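Local coordinates for protein acetoacetate decarboxylase (Sphingomonas wittichii, PDB 5UPB) that is an acetoacetate decarboxylase-like enzyme that probably acts on oxo acids or related carbonyl substrates, at residues L163-A168 against D211-E216; G172-R177 against A239-S244; A129-Y134 against A145-I150; L28-R33 against P217-G222. All blocks are in the same frame, centred on the assembly; numbering follows the deposited sequence.

Contact 1 of 4, residues L163-A168 against D211-E216; sequences LTVTRA and DIWAGE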
loop_
_atom_site.group_PDB
_atom_site.type_symbol
_atom_site.label_atom_id
_atom_site.label_comp_id
_atom_site.label_asym_id
_atom_site.label_seq_id
_atom_site.Cartn_x
_atom_site.Cartn_y
_atom_site.Cartn_z
ATOM N N LEU A 163 7.166 -1.189 -23.920
ATOM C CA LEU A 163 8.134 -1.448 -24.990
ATOM C C LEU A 163 7.867 -2.834 -25.548
ATOM O O LEU A 163 7.735 -3.787 -24.775
ATOM C CB LEU A 163 9.561 -1.404 -24.438
ATOM C CG LEU A 163 10.667 -1.526 -25.457
ATOM C CD1 LEU A 163 10.683 -0.280 -26.327
ATOM C CD2 LEU A 163 11.982 -1.718 -24.723
ATOM N N THR A 164 7.814 -2.951 -26.884
ATOM C CA THR A 164 7.895 -4.248 -27.554
ATOM C C THR A 164 9.291 -4.317 -28.167
ATOM O O THR A 164 9.620 -3.528 -29.057
ATOM C CB THR A 164 6.843 -4.415 -28.640
ATOM O OG1 THR A 164 5.542 -4.277 -28.078
ATOM C CG2 THR A 164 6.968 -5.799 -29.260
ATOM N N VAL A 165 10.113 -5.237 -27.671
ATOM C CA VAL A 165 11.528 -5.271 -28.034
ATOM C C VAL A 165 11.665 -5.693 -29.483
ATOM O O VAL A 165 11.007 -6.644 -29.921
ATOM C CB VAL A 165 12.282 -6.222 -27.100
ATOM C CG1 VAL A 165 13.762 -6.433 -27.578
ATOM C CG2 VAL A 165 12.219 -5.698 -25.658
ATOM N N THR A 166 12.486 -4.968 -30.237
ATOM C CA THR A 166 12.770 -5.327 -31.626
ATOM C C THR A 166 14.192 -5.813 -31.836
ATOM O O THR A 166 14.429 -6.589 -32.752
ATOM C CB THR A 166 12.523 -4.144 -32.574
ATOM O OG1 THR A 166 13.288 -3.005 -32.169
ATOM C CG2 THR A 166 11.065 -3.757 -32.594
ATOM N N ARG A 167 15.143 -5.416 -30.998
ATOM C CA ARG A 167 16.518 -5.828 -31.224
ATOM C C ARG A 167 17.337 -5.558 -29.980
ATOM O O ARG A 167 16.963 -4.754 -29.112
ATOM C CB ARG A 167 17.157 -5.090 -32.413
ATOM C CG ARG A 167 17.102 -3.570 -32.253
ATOM C CD ARG A 167 18.067 -2.885 -33.213
ATOM N NE ARG A 167 17.935 -1.433 -33.153
ATOM C CZ ARG A 167 18.539 -0.647 -32.256
ATOM N NH1 ARG A 167 19.335 -1.136 -31.322
ATOM N NH2 ARG A 167 18.372 0.653 -32.319
ATOM N N ALA A 168 18.440 -6.286 -29.882
ATOM C CA ALA A 168 19.471 -5.919 -28.925
ATOM C C ALA A 168 19.918 -4.493 -29.216
ATOM O O ALA A 168 19.874 -4.022 -30.365
ATOM C CB ALA A 168 20.645 -6.888 -29.023
ATOM N N ASP A 211 23.054 -4.537 -20.975
ATOM C CA ASP A 211 21.856 -5.344 -21.247
ATOM C C ASP A 211 20.743 -4.495 -21.840
ATOM O O ASP A 211 19.617 -4.433 -21.342
ATOM C CB ASP A 211 21.396 -6.074 -19.983
ATOM C CG ASP A 211 22.413 -7.117 -19.531
ATOM O OD1 ASP A 211 22.607 -8.085 -20.291
ATOM O OD2 ASP A 211 23.058 -6.950 -18.471
ATOM N N ILE A 212 21.090 -3.840 -22.919
ATOM C CA ILE A 212 20.241 -2.853 -23.569
ATOM C C ILE A 212 19.443 -3.511 -24.689
ATOM O O ILE A 212 19.995 -4.278 -25.514
ATOM C CB ILE A 212 21.091 -1.699 -24.116
ATOM C CG1 ILE A 212 21.924 -1.084 -23.005
ATOM C CG2 ILE A 212 20.225 -0.651 -24.750
ATOM C CD1 ILE A 212 23.034 -0.131 -23.544
ATOM N N TRP A 213 18.137 -3.210 -24.716
ATOM C CA TRP A 213 17.216 -3.654 -25.761
ATOM C C TRP A 213 16.382 -2.477 -26.241
ATOM O O TRP A 213 15.869 -1.700 -25.435
ATOM C CB TRP A 213 16.296 -4.760 -25.254
ATOM C CG TRP A 213 17.062 -5.967 -24.759
ATOM C CD1 TRP A 213 17.606 -6.133 -23.521
ATOM C CD2 TRP A 213 17.356 -7.161 -25.488
ATOM N NE1 TRP A 213 18.241 -7.352 -23.439
ATOM C CE2 TRP A 213 18.083 -8.011 -24.625
ATOM C CE3 TRP A 213 17.091 -7.588 -26.790
ATOM C CZ2 TRP A 213 18.570 -9.259 -25.031
ATOM C CZ3 TRP A 213 17.566 -8.844 -27.188
ATOM C CH2 TRP A 213 18.277 -9.664 -26.305
ATOM N N ALA A 214 16.240 -2.346 -27.549
ATOM C CA ALA A 214 15.463 -1.280 -28.159
ATOM C C ALA A 214 14.163 -1.864 -28.688
ATOM O O ALA A 214 14.039 -3.068 -28.898
ATOM C CB ALA A 214 16.234 -0.605 -29.307
ATOM N N GLY A 215 13.190 -1.007 -28.940
ATOM C CA GLY A 215 11.940 -1.538 -29.446
ATOM C C GLY A 215 10.929 -0.457 -29.685
ATOM O O GLY A 215 11.257 0.726 -29.775
ATOM N N GLU A 216 9.699 -0.906 -29.890
ATOM C CA GLU A 216 8.617 -0.013 -30.229
ATOM C C GLU A 216 8.003 0.496 -28.933
ATOM O O GLU A 216 7.533 -0.316 -28.136
ATOM C CB GLU A 216 7.558 -0.715 -31.053
ATOM C CG GLU A 216 6.439 0.220 -31.499
ATOM C CD GLU A 216 5.253 -0.510 -32.095
ATOM O OE1 GLU A 216 5.211 -1.753 -32.003
ATOM O OE2 GLU A 216 4.353 0.162 -32.637
HETATM O O HOH W 1 4.929 -1.374 -27.980
#

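Contact 2 of 4, residues G172-R177 against A239-S244; sequences GDLRSR and AGVTYS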
loop_
_atom_site.group_PDB
_atom_site.type_symbol
_atom_site.label_atom_id
_atom_site.label_comp_id
_atom_site.label_asym_id
_atom_site.label_seq_id
_atom_site.Cartn_x
_atom_site.Cartn_y
_atom_site.Cartn_z
ATOM N N GLY A 172 24.396 3.638 -28.086
ATOM C CA GLY A 172 23.782 4.467 -29.116
ATOM C C GLY A 172 22.296 4.709 -28.928
ATOM O O GLY A 172 21.740 5.631 -29.530
ATOM N N ASP A 173 21.605 3.788 -28.255
ATOM C CA ASP A 173 20.169 3.871 -28.044
ATOM C C ASP A 173 19.790 4.679 -26.808
ATOM O O ASP A 173 18.598 4.878 -26.561
ATOM C CB ASP A 173 19.590 2.461 -27.979
ATOM C CG ASP A 173 19.838 1.687 -29.273
ATOM O OD1 ASP A 173 19.470 2.219 -30.348
ATOM O OD2 ASP A 173 20.350 0.542 -29.216
ATOM N N LEU A 174 20.766 5.145 -26.027
ATOM C CA LEU A 174 20.522 6.002 -24.881
ATOM C C LEU A 174 20.816 7.438 -25.265
ATOM O O LEU A 174 21.698 7.711 -26.071
ATOM C CB LEU A 174 21.407 5.603 -23.710
ATOM C CG LEU A 174 21.378 4.102 -23.402
ATOM C CD1 LEU A 174 22.311 3.748 -22.259
ATOM C CD2 LEU A 174 19.968 3.667 -23.084
ATOM N N ARG A 175 20.077 8.363 -24.683
ATOM C CA ARG A 175 20.359 9.780 -24.892
ATOM C C ARG A 175 21.004 10.357 -23.639
ATOM O O ARG A 175 20.385 11.057 -22.836
ATOM C CB ARG A 175 19.092 10.521 -25.308
ATOM C CG ARG A 175 18.540 10.161 -26.704
ATOM C CD ARG A 175 18.034 8.759 -26.891
ATOM N NE ARG A 175 17.413 8.615 -28.212
ATOM C CZ ARG A 175 17.167 7.463 -28.835
ATOM N NH1 ARG A 175 17.466 6.289 -28.282
ATOM N NH2 ARG A 175 16.593 7.489 -30.027
ATOM N N SER A 176 22.290 10.062 -23.511
ATOM C CA SER A 176 23.070 10.383 -22.328
ATOM C C SER A 176 23.452 11.857 -22.294
ATOM O O SER A 176 24.011 12.400 -23.259
ATOM C CB SER A 176 24.329 9.524 -22.292
ATOM O OG SER A 176 25.191 9.871 -23.368
ATOM N N ARG A 177 23.183 12.487 -21.153
ATOM C CA ARG A 177 23.597 13.844 -20.880
ATOM C C ARG A 177 24.264 13.770 -19.515
ATOM O O ARG A 177 23.614 13.357 -18.541
ATOM C CB ARG A 177 22.386 14.798 -20.920
ATOM C CG ARG A 177 21.690 14.778 -22.301
ATOM C CD ARG A 177 20.385 15.566 -22.401
ATOM N NE ARG A 177 20.617 17.009 -22.371
ATOM C CZ ARG A 177 20.929 17.772 -23.418
ATOM N NH1 ARG A 177 21.080 17.268 -24.643
ATOM N NH2 ARG A 177 21.096 19.068 -23.226
ATOM N N ALA A 239 11.621 7.147 -29.235
ATOM C CA ALA A 239 12.275 5.852 -29.129
ATOM C C ALA A 239 11.976 5.243 -27.775
ATOM O O ALA A 239 11.554 5.932 -26.843
ATOM C CB ALA A 239 13.787 5.989 -29.279
ATOM N N GLY A 240 12.204 3.945 -27.678
ATOM C CA GLY A 240 12.073 3.257 -26.408
ATOM C C GLY A 240 13.216 2.288 -26.212
ATOM O O GLY A 240 13.776 1.754 -27.178
ATOM N N VAL A 241 13.587 2.102 -24.950
ATOM C CA VAL A 241 14.675 1.209 -24.572
ATOM C C VAL A 241 14.447 0.705 -23.148
ATOM O O VAL A 241 13.818 1.383 -22.318
ATOM C CB VAL A 241 16.039 1.928 -24.698
ATOM C CG1 VAL A 241 16.143 3.027 -23.669
ATOM C CG2 VAL A 241 17.176 0.962 -24.547
ATOM N N THR A 242 14.930 -0.521 -22.882
ATOM C CA THR A 242 15.010 -1.080 -21.530
ATOM C C THR A 242 16.439 -1.563 -21.341
ATOM O O THR A 242 17.096 -1.988 -22.305
ATOM C CB THR A 242 13.983 -2.224 -21.293
ATOM O OG1 THR A 242 13.962 -2.594 -19.905
ATOM C CG2 THR A 242 14.300 -3.481 -22.163
ATOM N N TYR A 243 16.950 -1.423 -20.129
ATOM C CA TYR A 243 18.361 -1.670 -19.892
ATOM C C TYR A 243 18.606 -1.773 -18.404
ATOM O O TYR A 243 17.736 -1.464 -17.572
ATOM C CB TYR A 243 19.230 -0.578 -20.495
ATOM C CG TYR A 243 18.947 0.797 -19.946
ATOM C CD1 TYR A 243 17.931 1.564 -20.466
ATOM C CD2 TYR A 243 19.747 1.348 -18.952
ATOM C CE1 TYR A 243 17.692 2.843 -19.982
ATOM C CE2 TYR A 243 19.523 2.608 -18.474
ATOM C CZ TYR A 243 18.499 3.363 -19.000
ATOM O OH TYR A 243 18.286 4.633 -18.512
ATOM N N SER A 244 19.840 -2.142 -18.081
ATOM C CA SER A 244 20.294 -2.155 -16.697
ATOM C C SER A 244 21.319 -1.057 -16.483
ATOM O O SER A 244 22.090 -0.685 -17.385
ATOM C CB SER A 244 20.849 -3.516 -16.317
ATOM O OG SER A 244 19.825 -4.474 -16.489
#

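Contact 3 of 4, residues A129-Y134 against A145-I150; sequences ARPHPY and AVVGGI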
loop_
_atom_site.group_PDB
_atom_site.type_symbol
_atom_site.label_atom_id
_atom_site.label_comp_id
_atom_site.label_asym_id
_atom_site.label_seq_id
_atom_site.Cartn_x
_atom_site.Cartn_y
_atom_site.Cartn_z
ATOM N N ALA A 129 7.361 -4.046 -14.863
ATOM C CA ALA A 129 7.290 -5.471 -15.153
ATOM C C ALA A 129 8.148 -5.793 -16.368
ATOM O O ALA A 129 7.927 -5.233 -17.443
ATOM C CB ALA A 129 5.863 -5.939 -15.410
ATOM N N ARG A 130 9.103 -6.680 -16.190
ATOM C CA ARG A 130 9.890 -7.255 -17.292
ATOM C C ARG A 130 9.778 -8.771 -17.261
ATOM O O ARG A 130 9.578 -9.370 -16.192
ATOM C CB ARG A 130 11.355 -6.818 -17.265
ATOM C CG ARG A 130 11.472 -5.350 -17.115
ATOM C CD ARG A 130 12.828 -4.781 -17.526
ATOM N NE ARG A 130 13.963 -5.494 -16.984
ATOM C CZ ARG A 130 15.212 -5.382 -17.446
ATOM N NH1 ARG A 130 15.526 -4.549 -18.462
ATOM N NH2 ARG A 130 16.163 -6.081 -16.864
ATOM N N PRO A 131 9.856 -9.413 -18.421
ATOM C CA PRO A 131 9.753 -10.878 -18.463
ATOM C C PRO A 131 10.917 -11.553 -17.748
ATOM O O PRO A 131 12.093 -11.268 -18.007
ATOM C CB PRO A 131 9.746 -11.178 -19.954
ATOM C CG PRO A 131 10.545 -10.040 -20.582
ATOM C CD PRO A 131 10.214 -8.836 -19.732
ATOM N N HIS A 132 10.583 -12.464 -16.860
ATOM C CA HIS A 132 11.617 -13.142 -16.108
ATOM C C HIS A 132 12.308 -14.177 -17.004
ATOM O O HIS A 132 11.630 -14.960 -17.675
ATOM C CB HIS A 132 11.017 -13.813 -14.879
ATOM C CG HIS A 132 12.047 -14.303 -13.914
ATOM N ND1 HIS A 132 12.838 -15.397 -14.153
ATOM C CD2 HIS A 132 12.412 -13.830 -12.693
ATOM C CE1 HIS A 132 13.655 -15.580 -13.129
ATOM N NE2 HIS A 132 13.400 -14.655 -12.220
ATOM N N PRO A 133 13.645 -14.220 -17.035
ATOM C CA PRO A 133 14.328 -15.161 -17.947
ATOM C C PRO A 133 13.943 -16.617 -17.732
ATOM O O PRO A 133 14.078 -17.435 -18.661
ATOM C CB PRO A 133 15.816 -14.945 -17.628
ATOM C CG PRO A 133 15.906 -13.622 -17.043
ATOM C CD PRO A 133 14.604 -13.376 -16.299
ATOM N N TYR A 134 13.553 -16.993 -16.516
ATOM C CA TYR A 134 13.164 -18.374 -16.285
ATOM C C TYR A 134 11.717 -18.688 -16.616
ATOM O O TYR A 134 11.318 -19.846 -16.485
ATOM C CB TYR A 134 13.377 -18.769 -14.831
ATOM C CG TYR A 134 14.818 -19.009 -14.430
ATOM C CD1 TYR A 134 15.788 -18.004 -14.552
ATOM C CD2 TYR A 134 15.228 -20.266 -14.020
ATOM C CE1 TYR A 134 17.100 -18.236 -14.170
ATOM C CE2 TYR A 134 16.536 -20.515 -13.661
ATOM C CZ TYR A 134 17.472 -19.500 -13.741
ATOM O OH TYR A 134 18.788 -19.745 -13.381
ATOM N N ALA A 145 9.948 -9.569 -26.942
ATOM C CA ALA A 145 9.551 -9.416 -25.541
ATOM C C ALA A 145 8.783 -8.120 -25.296
ATOM O O ALA A 145 8.958 -7.123 -25.995
ATOM C CB ALA A 145 10.794 -9.440 -24.647
ATOM N N VAL A 146 7.936 -8.120 -24.267
ATOM C CA VAL A 146 7.221 -6.903 -23.891
ATOM C C VAL A 146 7.600 -6.543 -22.466
ATOM O O VAL A 146 7.878 -7.422 -21.643
ATOM C CB VAL A 146 5.695 -7.031 -24.068
ATOM C CG1 VAL A 146 5.364 -7.092 -25.570
ATOM C CG2 VAL A 146 5.128 -8.256 -23.328
ATOM N N VAL A 147 7.703 -5.233 -22.224
ATOM C CA VAL A 147 8.011 -4.630 -20.927
ATOM C C VAL A 147 6.960 -3.565 -20.645
ATOM O O VAL A 147 6.498 -2.887 -21.570
ATOM C CB VAL A 147 9.423 -4.021 -20.951
ATOM C CG1 VAL A 147 9.740 -3.348 -19.643
ATOM C CG2 VAL A 147 10.442 -5.117 -21.287
ATOM N N GLY A 148 6.556 -3.423 -19.383
ATOM C CA GLY A 148 5.529 -2.447 -19.038
ATOM C C GLY A 148 5.856 -1.737 -17.744
ATOM O O GLY A 148 6.501 -2.294 -16.856
ATOM N N GLY A 149 5.444 -0.477 -17.658
ATOM C CA GLY A 149 5.567 0.261 -16.405
ATOM C C GLY A 149 4.371 1.164 -16.230
ATOM O O GLY A 149 3.789 1.645 -17.209
ATOM N N ILE A 150 4.010 1.412 -14.968
ATOM C CA ILE A 150 2.870 2.272 -14.672
ATOM C C ILE A 150 3.125 2.950 -13.330
ATOM O O ILE A 150 3.798 2.412 -12.442
ATOM C CB ILE A 150 1.539 1.465 -14.662
ATOM C CG1 ILE A 150 0.315 2.375 -14.567
ATOM C CG2 ILE A 150 1.486 0.532 -13.465
ATOM C CD1 ILE A 150 -0.965 1.649 -14.989
#

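Contact 4 of 4, residues L28-R33 against P217-G222; sequences LTVYLR and PFIELG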
loop_
_atom_site.group_PDB
_atom_site.type_symbol
_atom_site.label_atom_id
_atom_site.label_comp_id
_atom_site.label_asym_id
_atom_site.label_seq_id
_atom_site.Cartn_x
_atom_site.Cartn_y
_atom_site.Cartn_z
ATOM N N LEU A 28 13.014 1.083 -17.725
ATOM C CA LEU A 28 12.223 1.225 -18.944
ATOM C C LEU A 28 12.162 2.708 -19.268
ATOM O O LEU A 28 11.728 3.512 -18.430
ATOM C CB LEU A 28 10.817 0.647 -18.753
ATOM C CG LEU A 28 9.782 1.017 -19.812
ATOM C CD1 LEU A 28 10.229 0.469 -21.183
ATOM C CD2 LEU A 28 8.391 0.449 -19.444
ATOM N N THR A 29 12.612 3.081 -20.459
ATOM C CA THR A 29 12.704 4.479 -20.841
ATOM C C THR A 29 12.094 4.727 -22.214
ATOM O O THR A 29 12.354 3.982 -23.173
ATOM C CB THR A 29 14.169 4.929 -20.821
ATOM O OG1 THR A 29 14.691 4.739 -19.498
ATOM C CG2 THR A 29 14.311 6.389 -21.219
ATOM N N VAL A 30 11.300 5.801 -22.301
ATOM C CA VAL A 30 10.755 6.292 -23.551
ATOM C C VAL A 30 11.211 7.732 -23.734
ATOM O O VAL A 30 11.022 8.582 -22.851
ATOM C CB VAL A 30 9.235 6.183 -23.596
ATOM C CG1 VAL A 30 8.709 6.848 -24.876
ATOM C CG2 VAL A 30 8.841 4.730 -23.515
ATOM N N TYR A 31 11.821 7.993 -24.872
ATOM C CA TYR A 31 12.223 9.334 -25.237
ATOM C C TYR A 31 11.123 10.019 -26.039
ATOM O O TYR A 31 10.425 9.387 -26.840
ATOM C CB TYR A 31 13.514 9.284 -26.045
ATOM C CG TYR A 31 14.646 8.745 -25.222
ATOM C CD1 TYR A 31 15.228 9.515 -24.212
ATOM C CD2 TYR A 31 15.166 7.471 -25.467
ATOM C CE1 TYR A 31 16.270 9.010 -23.432
ATOM C CE2 TYR A 31 16.211 6.967 -24.697
ATOM C CZ TYR A 31 16.771 7.748 -23.697
ATOM O OH TYR A 31 17.816 7.254 -22.952
ATOM N N LEU A 32 10.952 11.300 -25.761
ATOM C CA LEU A 32 9.892 12.134 -26.307
ATOM C C LEU A 32 10.463 13.486 -26.692
ATOM O O LEU A 32 11.493 13.924 -26.170
ATOM C CB LEU A 32 8.784 12.426 -25.283
ATOM C CG LEU A 32 8.242 11.306 -24.440
ATOM C CD1 LEU A 32 7.387 11.958 -23.396
ATOM C CD2 LEU A 32 7.457 10.375 -25.323
ATOM N N ARG A 33 9.704 14.206 -27.510
ATOM C CA ARG A 33 9.973 15.611 -27.792
ATOM C C ARG A 33 8.679 16.372 -27.564
ATOM O O ARG A 33 7.636 15.984 -28.091
ATOM C CB ARG A 33 10.490 15.840 -29.211
ATOM C CG ARG A 33 10.915 17.300 -29.477
ATOM C CD ARG A 33 11.560 17.481 -30.852
ATOM N NE ARG A 33 12.699 16.572 -31.047
ATOM C CZ ARG A 33 12.789 15.638 -31.994
ATOM N NH1 ARG A 33 11.818 15.465 -32.889
ATOM N NH2 ARG A 33 13.873 14.876 -32.053
ATOM N N PRO A 217 8.071 1.786 -28.641
ATOM C CA PRO A 217 7.588 2.289 -27.353
ATOM C C PRO A 217 6.123 2.679 -27.374
ATOM O O PRO A 217 5.522 2.923 -28.415
ATOM C CB PRO A 217 8.438 3.539 -27.125
ATOM C CG PRO A 217 8.676 4.066 -28.522
ATOM C CD PRO A 217 8.817 2.814 -29.394
ATOM N N PHE A 218 5.566 2.812 -26.178
ATOM C CA PHE A 218 4.312 3.525 -26.059
ATOM C C PHE A 218 4.319 4.233 -24.721
ATOM O O PHE A 218 4.997 3.819 -23.782
ATOM C CB PHE A 218 3.086 2.617 -26.202
ATOM C CG PHE A 218 2.507 2.165 -24.906
ATOM C CD1 PHE A 218 1.670 2.974 -24.165
ATOM C CD2 PHE A 218 2.785 0.898 -24.451
ATOM C CE1 PHE A 218 1.149 2.534 -22.954
ATOM C CE2 PHE A 218 2.277 0.449 -23.250
ATOM C CZ PHE A 218 1.451 1.269 -22.499
ATOM N N ILE A 219 3.630 5.355 -24.686
ATOM C CA ILE A 219 3.477 6.107 -23.462
ATOM C C ILE A 219 2.054 6.652 -23.471
ATOM O O ILE A 219 1.538 7.048 -24.520
ATOM C CB ILE A 219 4.537 7.222 -23.359
ATOM C CG1 ILE A 219 4.267 8.085 -22.127
ATOM C CG2 ILE A 219 4.532 8.073 -24.623
ATOM C CD1 ILE A 219 5.442 8.975 -21.784
ATOM N N GLU A 220 1.435 6.715 -22.305
ATOM C CA GLU A 220 0.096 7.282 -22.201
ATOM C C GLU A 220 0.096 8.085 -20.921
ATOM O O GLU A 220 0.269 7.524 -19.839
ATOM C CB GLU A 220 -1.001 6.208 -22.187
ATOM C CG GLU A 220 -2.416 6.748 -21.944
ATOM C CD GLU A 220 -3.439 5.652 -21.825
ATOM O OE1 GLU A 220 -3.766 5.045 -22.861
ATOM O OE2 GLU A 220 -3.902 5.386 -20.695
ATOM N N LEU A 221 -0.047 9.399 -21.069
ATOM C CA LEU A 221 -0.090 10.282 -19.925
ATOM C C LEU A 221 -1.510 10.299 -19.371
ATOM O O LEU A 221 -2.485 10.338 -20.124
ATOM C CB LEU A 221 0.336 11.681 -20.354
ATOM C CG LEU A 221 1.790 11.831 -20.784
ATOM C CD1 LEU A 221 1.964 13.178 -21.447
ATOM C CD2 LEU A 221 2.739 11.680 -19.608
ATOM N N GLY A 222 -1.622 10.338 -18.049
ATOM C CA GLY A 222 -2.884 10.547 -17.374
ATOM C C GLY A 222 -3.116 12.000 -17.010
ATOM O O GLY A 222 -2.490 12.920 -17.550
#

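Contact 1 of 4, residues L163-A168 against D211-E216
Ala214 O faces both Thr166 and Arg167. The strong bond comes from Thr166 N, 2.8 Å from Ala214 O, with its N-H in the carbonyl plane and on a lone pair. Arg167 N reaches the same Ala214 oxygen weakly, at 3.3 Å, and Thr166 OG1 adds another weak bond. In return Ala214 N donates to Arg167 O at 3.0 Å, nearly in line with the carbonyl.

Two residues opposite one make this a classic beta bulge. It lies in the antiparallel pairing of strands 156-166 and 206-221. Before the bulge, Thr164 and Glu216 form a regular hydrogen-bonded pair. Between them and the bulge, Gly215 CA comes within 4.0 Å of Val165 CA. This close approach suits a residue without a side chain. Leu163 CD1 also settles on this glycine, 3.4 Å from Gly215 C.

Trp213 straddles the bulge, with Val165 on the near side and Ala168 beyond it. Val165 CG1 touches Trp213 CE3 at 3.6 Å, the two side chains crossing obliquely. Ala168 CB sits over one face of the indole.

The Arg167 guanidinium lies across Ala214 CB, which is 3.6 Å from its plane and offset toward the rim. Arg167 CG stands between the backbone N and the carbonyl carbon (chi1 56°), and the chain is extended from there to NE. NH1 donates to Ala168 O, in the guanidinium plane, while NH2 forms a salt bridge with Asp173. A water links Thr164 OG1 to Glu216 O. Leu73 of the second subunit packs on Thr164.

Contact 2 of 4, residues G172-R177 against A239-S244
Asp173 turns its CB toward Val241 at the start of this contact. The approach is loose, with Asp173 CB 4.5 Å from Val241 CG2. The carboxylate is engaged elsewhere, OD1 with Arg167 and OD2 with Asp170 N in the preceding turn.

Leu174 makes the main apolar contact, and a single methyl does the work. CD2 lies 3.9 Å from Val241 CG1, the two side chains crossing at about a right angle. The same methyl rests over a face of the Tyr243 ring in a CH-pi contact. It stands 4.1 Å from the ring centroid and 21° off the normal, offset toward the rim, where CD1 and CE1 are its nearest ring atoms. Tyr243 CG takes the position between the backbone N and the carbonyl carbon (chi1 60°). Val241 meets the leucine tip with CG1 first and CG2 slightly farther off, and Tyr243 offers a ring face.

Arg175 follows, and its chain bends at chi2 (66°). Arg175 NH2 approaches Ala239 CB at 3.3 Å, the methyl lying oblique to the guanidinium. This end is poorly ordered, so the detail is doubtful. The backbone of Arg175 is held by two tyrosine hydroxyls, Tyr31 OH at its N and Tyr98 OH at its O.

Ala239, Val241 and Tyr243 direct their side chains to one face of strand 235-249, toward the loop. The strand lies between strands 21-34 and 206-221. The loop, which leads from strand 156-166 to strand 179-186, covers this face, and Leu174 also reaches Tyr31 and Val209 on the two flanking strands.

Contact 3 of 4, residues A129-Y134 against A145-I150
Ala129 and Gly148 exchange two backbone hydrogen bonds. Ala129 N donates to Gly148 O at 2.8 Å, and Gly148 N returns a bond to Ala129 O at 3.0 Å. Both are close to straight, with N-H...O angles of 174° and 172°. Val147 CA adds a CH...O contact to Ala129 O, so this oxygen meets two neighbours on strand 146-153.

The apolar contacts centre on Val147. Its CG1 is anti to the backbone N (chi1 178°) and touches Arg130 CG at 3.7 Å. The two side chains lie side by side and point the same way. The other methyl, Val147 CG2, meets Pro131 CD at 4.0 Å, here at about a right angle. Pro131 also spans back to the start of the strand, where its CG packs on Ala145 CB at 4.1 Å. Leu141 from the intervening loop packs on Arg130, Pro131 and Val147. Apart from these apolar pairs, the proline ring comes close to a backbone carbonyl, with Pro131 CD 3.3 Å from Val146 O.

The polar ends find partners beyond the two segments. Arg130 NH1 hydrogen-bonds to Thr242 OG1. In the loop, Tyr134 N donates to His132 ND1 at 2.9 Å, in the plane of the imidazole. On the second subunit, His132 NE2 binds Asp26, Tyr134 OH binds Asp211, and the Tyr134 ring makes a cation-pi contact with Arg208.

Ala129 and Gly148 form an antiparallel hydrogen-bonded pair where strand 125-129 ends against strand 146-153. After it the chain leaves the strand pairing at Pro131, which has no N-H to donate. The whole is a beta hairpin with a long connecting loop that reaches the second subunit.

Contact 4 of 4, residues L28-R33 against P217-G222
Val30 presses its two methyls against the ring of Pro217. Val30 CG2 is 3.8 Å from Pro217 CB, and Val30 CG1 is 4.0 Å from that same carbon. The ring carbon therefore fits into the notch of the valine fork. Val30 CG2 also borders the backbone, 4.0 Å from Phe218 O.

Leu32 and Ile219 meet tip to tip. Two branches of each side chain touch: Leu32 CD2 comes to 3.8 Å from Ile219 CG2, and Leu32 CD1 to 3.9 Å from Ile219 CD1. Ile219 CG2 stands between the backbone N and the carbonyl carbon, which turns this branch to Leu32 CD2. Ile219 CG2 also reaches Val30 CG1 more distantly, so this methyl faces the hollow between the valine and the leucine.

The strand segments cross at 77° with axes 7.6 Å apart, too far for backbone pairing. They face each other through their side chains, and both strands pair with strand 235-249. Leu161 of strand 156-166 touches both Val30 and Ile219, and Ala56 also packs on Ile219. The side-chain contacts are all aliphatic, so the contact probably rests on shape fit and on the burial of hydrocarbon.

In the fold
Strand 206-221 joins contacts 1 and 4, whose centres are about 14 Å apart. It pairs with strand 156-166 in contact 1 and then crosses over strand 21-34 in contact 4. Contact 2 lies about 10 Å from contact 1, centre to centre. Strand 235-249 runs beside strand 206-221 there, with Trp213 N 2.9 Å from Thr242 O. Contact 3 continues contact 1 on the other edge of strand 156-166, with Val165 N 2.8 Å from Ala145 O. Contacts 2 and 3 meet where Thr242 OG1 lies 2.9 Å from Arg130 NH1. Leu28 CD2 packs at Gly148 and Val147, linking contact 4 to contact 3. Contacts 1 and 3 both reach the second subunit.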